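Local coordinates for ecdysteroid-phosphate phosphatase (PDB 3C7T), which hydrolyses the phosphate group of ecdysteroid phosphates, chiefly ecdysone 22-phosphate, to release the active moulting hormones, and also dephosphorylates phosphotyrosine in proteins, at residues P116-K122 with F165-G169; L196-V200 with A229-M233. All blocks are in the same frame, centred on the assembly; numbering follows the deposited sequence.

Contact 1. Residues P116-K122 with F165-G169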
loop_
_atom_site.group_PDB
_atom_site.type_symbol
_atom_site.label_atom_id
_atom_site.label_comp_id
_atom_site.label_asym_id
_atom_site.label_seq_id
_atom_site.Cartn_x
_atom_site.Cartn_y
_atom_site.Cartn_z
ATOM N N PRO A 116 1.390 9.180 26.643
ATOM C CA PRO A 116 1.508 7.821 27.201
ATOM C C PRO A 116 0.187 7.257 27.751
ATOM O O PRO A 116 0.030 6.032 27.873
ATOM C CB PRO A 116 2.565 7.991 28.307
ATOM C CG PRO A 116 3.341 9.219 27.869
ATOM C CD PRO A 116 2.316 10.128 27.295
ATOM N N GLY A 117 -0.776 8.127 28.033
ATOM C CA GLY A 117 -2.100 7.664 28.455
ATOM C C GLY A 117 -2.702 6.721 27.430
ATOM O O GLY A 117 -3.468 5.832 27.781
ATOM N N LEU A 118 -2.325 6.906 26.164
ATOM C CA LEU A 118 -2.855 6.112 25.056
ATOM C C LEU A 118 -2.132 4.786 24.817
ATOM O O LEU A 118 -2.569 3.994 23.973
ATOM C CB LEU A 118 -2.857 6.968 23.766
ATOM C CG LEU A 118 -3.723 8.245 23.790
ATOM C CD1 LEU A 118 -3.572 8.971 22.472
ATOM C CD2 LEU A 118 -5.199 7.934 24.086
ATOM N N PHE A 119 -1.046 4.523 25.548
ATOM C CA PHE A 119 -0.301 3.274 25.317
ATOM C C PHE A 119 -1.145 2.024 25.636
ATOM O O PHE A 119 -2.022 2.050 26.507
ATOM C CB PHE A 119 1.060 3.266 26.044
ATOM C CG PHE A 119 1.960 2.121 25.634
ATOM C CD1 PHE A 119 2.468 2.047 24.346
ATOM C CD2 PHE A 119 2.295 1.119 26.555
ATOM C CE1 PHE A 119 3.290 0.981 23.961
ATOM C CE2 PHE A 119 3.129 0.049 26.188
ATOM C CZ PHE A 119 3.625 -0.018 24.888
ATOM N N GLU A 120 -0.872 0.936 24.900
ATOM C CA GLU A 120 -1.579 -0.324 25.037
ATOM C C GLU A 120 -1.446 -0.885 26.460
ATOM O O GLU A 120 -0.638 -0.408 27.256
ATOM C CB GLU A 120 -1.019 -1.336 24.030
ATOM C CG GLU A 120 0.384 -1.837 24.375
ATOM C CD GLU A 120 0.946 -2.798 23.336
ATOM O OE1 GLU A 120 0.284 -2.992 22.281
ATOM O OE2 GLU A 120 2.047 -3.373 23.592
ATOM N N PHE A 121 -2.258 -1.891 26.760
ATOM C CA PHE A 121 -2.245 -2.567 28.051
ATOM C C PHE A 121 -0.902 -3.250 28.283
ATOM O O PHE A 121 -0.433 -4.028 27.442
ATOM C CB PHE A 121 -3.417 -3.566 28.069
ATOM C CG PHE A 121 -3.524 -4.409 29.312
ATOM C CD1 PHE A 121 -3.138 -3.930 30.567
ATOM C CD2 PHE A 121 -4.082 -5.686 29.221
ATOM C CE1 PHE A 121 -3.263 -4.729 31.691
ATOM C CE2 PHE A 121 -4.211 -6.480 30.336
ATOM C CZ PHE A 121 -3.806 -5.995 31.576
ATOM N N LYS A 122 -0.292 -2.944 29.428
ATOM C CA LYS A 122 0.907 -3.629 29.902
ATOM C C LYS A 122 0.534 -4.843 30.766
ATOM O O LYS A 122 0.435 -4.734 31.999
ATOM C CB LYS A 122 1.789 -2.658 30.697
ATOM C CG LYS A 122 2.267 -1.457 29.885
ATOM C CD LYS A 122 3.113 -0.523 30.727
ATOM C CE LYS A 122 2.262 0.267 31.726
ATOM N NZ LYS A 122 3.122 0.786 32.833
ATOM N N PHE A 165 -5.099 0.143 33.558
ATOM C CA PHE A 165 -4.958 0.413 32.131
ATOM C C PHE A 165 -6.119 1.251 31.620
ATOM O O PHE A 165 -5.901 2.302 31.001
ATOM C CB PHE A 165 -4.801 -0.884 31.318
ATOM C CG PHE A 165 -5.183 -0.738 29.873
ATOM C CD1 PHE A 165 -4.377 -0.009 28.995
ATOM C CD2 PHE A 165 -6.348 -1.318 29.384
ATOM C CE1 PHE A 165 -4.737 0.141 27.656
ATOM C CE2 PHE A 165 -6.710 -1.161 28.016
ATOM C CZ PHE A 165 -5.906 -0.429 27.182
ATOM N N PHE A 166 -7.346 0.812 31.888
ATOM C CA PHE A 166 -8.489 1.564 31.408
ATOM C C PHE A 166 -8.618 2.963 32.025
ATOM O O PHE A 166 -9.075 3.905 31.382
ATOM C CB PHE A 166 -9.777 0.754 31.539
ATOM C CG PHE A 166 -9.935 -0.291 30.470
ATOM C CD1 PHE A 166 -10.153 0.075 29.152
ATOM C CD2 PHE A 166 -9.879 -1.638 30.788
ATOM C CE1 PHE A 166 -10.301 -0.898 28.144
ATOM C CE2 PHE A 166 -10.029 -2.625 29.797
ATOM C CZ PHE A 166 -10.239 -2.248 28.475
ATOM N N LYS A 167 -8.186 3.091 33.274
ATOM C CA LYS A 167 -8.208 4.376 33.956
ATOM C C LYS A 167 -7.266 5.383 33.278
ATOM O O LYS A 167 -7.649 6.534 33.064
ATOM C CB LYS A 167 -7.850 4.172 35.439
ATOM C CG LYS A 167 -7.847 5.443 36.319
ATOM C CD LYS A 167 -9.175 6.166 36.279
ATOM C CE LYS A 167 -9.221 7.269 37.328
ATOM N NZ LYS A 167 -10.451 8.077 37.217
ATOM N N ARG A 168 -6.045 4.933 32.974
ATOM C CA ARG A 168 -5.045 5.651 32.186
ATOM C C ARG A 168 -5.678 6.241 30.932
ATOM O O ARG A 168 -5.622 7.445 30.689
ATOM C CB ARG A 168 -3.988 4.658 31.670
ATOM C CG ARG A 168 -2.827 4.360 32.555
ATOM C CD ARG A 168 -1.563 4.202 31.742
ATOM N NE ARG A 168 -1.367 2.866 31.185
ATOM C CZ ARG A 168 -1.401 2.564 29.883
ATOM N NH1 ARG A 168 -1.653 3.497 28.972
ATOM N NH2 ARG A 168 -1.178 1.320 29.492
ATOM N N GLY A 169 -6.249 5.360 30.111
ATOM C CA GLY A 169 -6.797 5.760 28.811
ATOM C C GLY A 169 -7.914 6.779 28.934
ATOM O O GLY A 169 -7.972 7.761 28.177
#
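Arg168 lays its guanidinium edge-on against the backbone of residues 116-122, where the chain offers several carbonyl oxygens close together. Its NH1 donates to Phe119 O at 2.9 Å, and its NH2 reaches both Phe119 O (3.2 Å) and Glu120 O (2.9 Å); NH2 also forms a salt bridge with Glu160. One arginine thereby holds two consecutive carbonyls of the irregular chain that follows the 3-10 turn. Next to it, Phe165 presents a ring face to Phe121, whose CB stands 3.7 Å from the Phe165 ring centroid in a CH-pi contact. Where the 3-10 turn meets the helix the backbones come close, Gly169 CA lying 3.5 Å from Gly117 O in a CA-H...O contact. The CA-to-CB bond of Glu120 points away from the helix, and its side chain comes within about 4 Å of the bound tungstate and of the His192 side chain. Helix 162-179 thus holds, by these hydrogen bonds, the loop that carries Glu120 into the phosphate site of a branch 1 histidine phosphatase.

Contact 2. Residues L196-V200 with A229-M233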
loop_
_atom_site.group_PDB
_atom_site.type_symbol
_atom_site.label_atom_id
_atom_site.label_comp_id
_atom_site.label_asym_id
_atom_site.label_seq_id
_atom_site.Cartn_x
_atom_site.Cartn_y
_atom_site.Cartn_z
ATOM N N LEU A 196 -10.060 2.350 19.941
ATOM C CA LEU A 196 -11.395 2.639 19.432
ATOM C C LEU A 196 -12.457 2.394 20.506
ATOM O O LEU A 196 -13.273 3.285 20.777
ATOM C CB LEU A 196 -11.697 1.847 18.151
ATOM C CG LEU A 196 -11.098 2.421 16.852
ATOM C CD1 LEU A 196 -9.559 2.404 16.822
ATOM C CD2 LEU A 196 -11.650 1.643 15.645
ATOM N N ASP A 197 -12.429 1.215 21.134
ATOM C CA ASP A 197 -13.315 0.930 22.284
ATOM C C ASP A 197 -13.048 1.830 23.507
ATOM O O ASP A 197 -13.986 2.198 24.229
ATOM C CB ASP A 197 -13.239 -0.540 22.695
ATOM C CG ASP A 197 -14.184 -1.425 21.889
ATOM O OD1 ASP A 197 -14.915 -0.907 21.016
ATOM O OD2 ASP A 197 -14.207 -2.655 22.151
ATOM N N GLN A 198 -11.790 2.205 23.735
ATOM C CA GLN A 198 -11.472 3.163 24.818
ATOM C C GLN A 198 -12.113 4.539 24.597
ATOM O O GLN A 198 -12.641 5.190 25.542
ATOM C CB GLN A 198 -9.966 3.327 24.983
ATOM C CG GLN A 198 -9.287 2.131 25.595
ATOM C CD GLN A 198 -7.816 2.359 25.718
ATOM O OE1 GLN A 198 -7.079 2.291 24.730
ATOM N NE2 GLN A 198 -7.370 2.659 26.927
ATOM N N MET A 199 -12.091 4.996 23.350
ATOM C CA MET A 199 -12.681 6.292 23.019
ATOM C C MET A 199 -14.182 6.300 23.242
ATOM O O MET A 199 -14.716 7.254 23.829
ATOM C CB MET A 199 -12.381 6.700 21.573
ATOM C CG MET A 199 -13.186 7.909 21.140
ATOM S SD MET A 199 -13.222 8.242 19.373
ATOM C CE MET A 199 -14.129 6.835 18.723
ATOM N N VAL A 200 -14.855 5.258 22.766
ATOM C CA VAL A 200 -16.300 5.115 22.938
ATOM C C VAL A 200 -16.637 5.093 24.432
ATOM O O VAL A 200 -17.498 5.844 24.890
ATOM C CB VAL A 200 -16.847 3.836 22.261
ATOM C CG1 VAL A 200 -18.336 3.619 22.615
ATOM C CG2 VAL A 200 -16.638 3.887 20.745
ATOM N N ALA A 229 -8.077 0.998 11.125
ATOM C CA ALA A 229 -9.513 1.057 11.415
ATOM C C ALA A 229 -9.826 2.406 12.083
ATOM O O ALA A 229 -9.127 2.836 12.999
ATOM C CB ALA A 229 -9.931 -0.057 12.298
ATOM N N LEU A 230 -10.876 3.049 11.594
ATOM C CA LEU A 230 -11.246 4.381 12.035
ATOM C C LEU A 230 -12.607 4.337 12.710
ATOM O O LEU A 230 -13.596 3.839 12.152
ATOM C CB LEU A 230 -11.280 5.350 10.841
ATOM C CG LEU A 230 -11.645 6.801 11.143
ATOM C CD1 LEU A 230 -10.570 7.551 11.947
ATOM C CD2 LEU A 230 -11.954 7.561 9.849
ATOM N N GLY A 231 -12.629 4.843 13.937
ATOM C CA GLY A 231 -13.860 4.983 14.688
ATOM C C GLY A 231 -14.192 6.451 14.831
ATOM O O GLY A 231 -13.277 7.305 14.880
ATOM N N ALA A 232 -15.497 6.745 14.897
ATOM C CA ALA A 232 -15.988 8.128 14.993
ATOM C C ALA A 232 -17.099 8.356 16.026
ATOM O O ALA A 232 -18.030 7.546 16.175
ATOM C CB ALA A 232 -16.470 8.616 13.616
ATOM N N MET A 233 -16.964 9.477 16.734
ATOM C CA MET A 233 -18.024 10.019 17.579
ATOM C C MET A 233 -18.239 11.489 17.256
ATOM O O MET A 233 -17.309 12.200 16.851
ATOM C CB MET A 233 -17.682 9.827 19.049
ATOM C CG MET A 233 -17.600 8.356 19.426
ATOM S SD MET A 233 -17.443 8.067 21.173
ATOM C CE MET A 233 -19.164 8.153 21.680
#
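Helix 196-200 meets strand 230-233 through side chains, with no hydrogen bond between them. The two axes run almost parallel, 6° apart, and approach to 8.9 Å, a gap that side chains must fill. Leu196, with chi1 m and chi2 p, sends CD2 toward the start of the strand, 3.8 Å from Ala229 O, 3.8 Å from Gly231 N and 4.1 Å from Ala229 CB. One turn later Met199 takes t for chi1 and chi2, extending the chain before a p chi3 swings its methyl round: CE comes to rest 3.9 Å from Gly231 C and 3.9 Å from Met233 CG. At Gly231 a CB would point toward the helix and lie only 3.4 Å from Leu196 CG, a tight fit. This is part of the three-layer alpha/beta/alpha sandwich of the histidine phosphatases, in which helix 193-204, following the strand that leads to His192, packs on one face of the central mixed sheet, over strands 5-11 and 230-235; Leu196 and Met199 touch strand 5-11, to which 230-235 is hydrogen-bonded antiparallel. Alternation along the strand turns Leu230 and Ala232 away from the helix and Met233 toward it. With chi1 m and chi2 t, Met233 brings its sulfur against the helix at Val200, placing SD 3.6 Å from Val200 CA and 4.3 Å from Val200 CG2. At the other end of the interface, Phe256 of the second subunit packs on both Leu196 and Ala229.

In the fold
Contact 1 closes before contact 2 opens, so the two follow in series along the C-terminal PGM homology (histidine phosphatase) domain, their centres 15 Å apart. They nevertheless meet through helix 193-204: Gln198, on this helix, packs its NE2 3.4 Å from Phe165 CZ and 3.7 Å from Gly169 CA. Strand 230-235 carries helix 193-204, helix 162-179 packs against that helix, and loop 116-122 lies beside helix 162-179. Both contacts lie near the active site, at different distances: Glu120 of contact 1 touches the tungstate, whereas the Leu196 side chain of contact 2 lies about 8 Å from it and about 5 Å from that of Arg11. Continuous packing thus joins a pocket loop to the central sheet and, through contact 2, to the dimer partner.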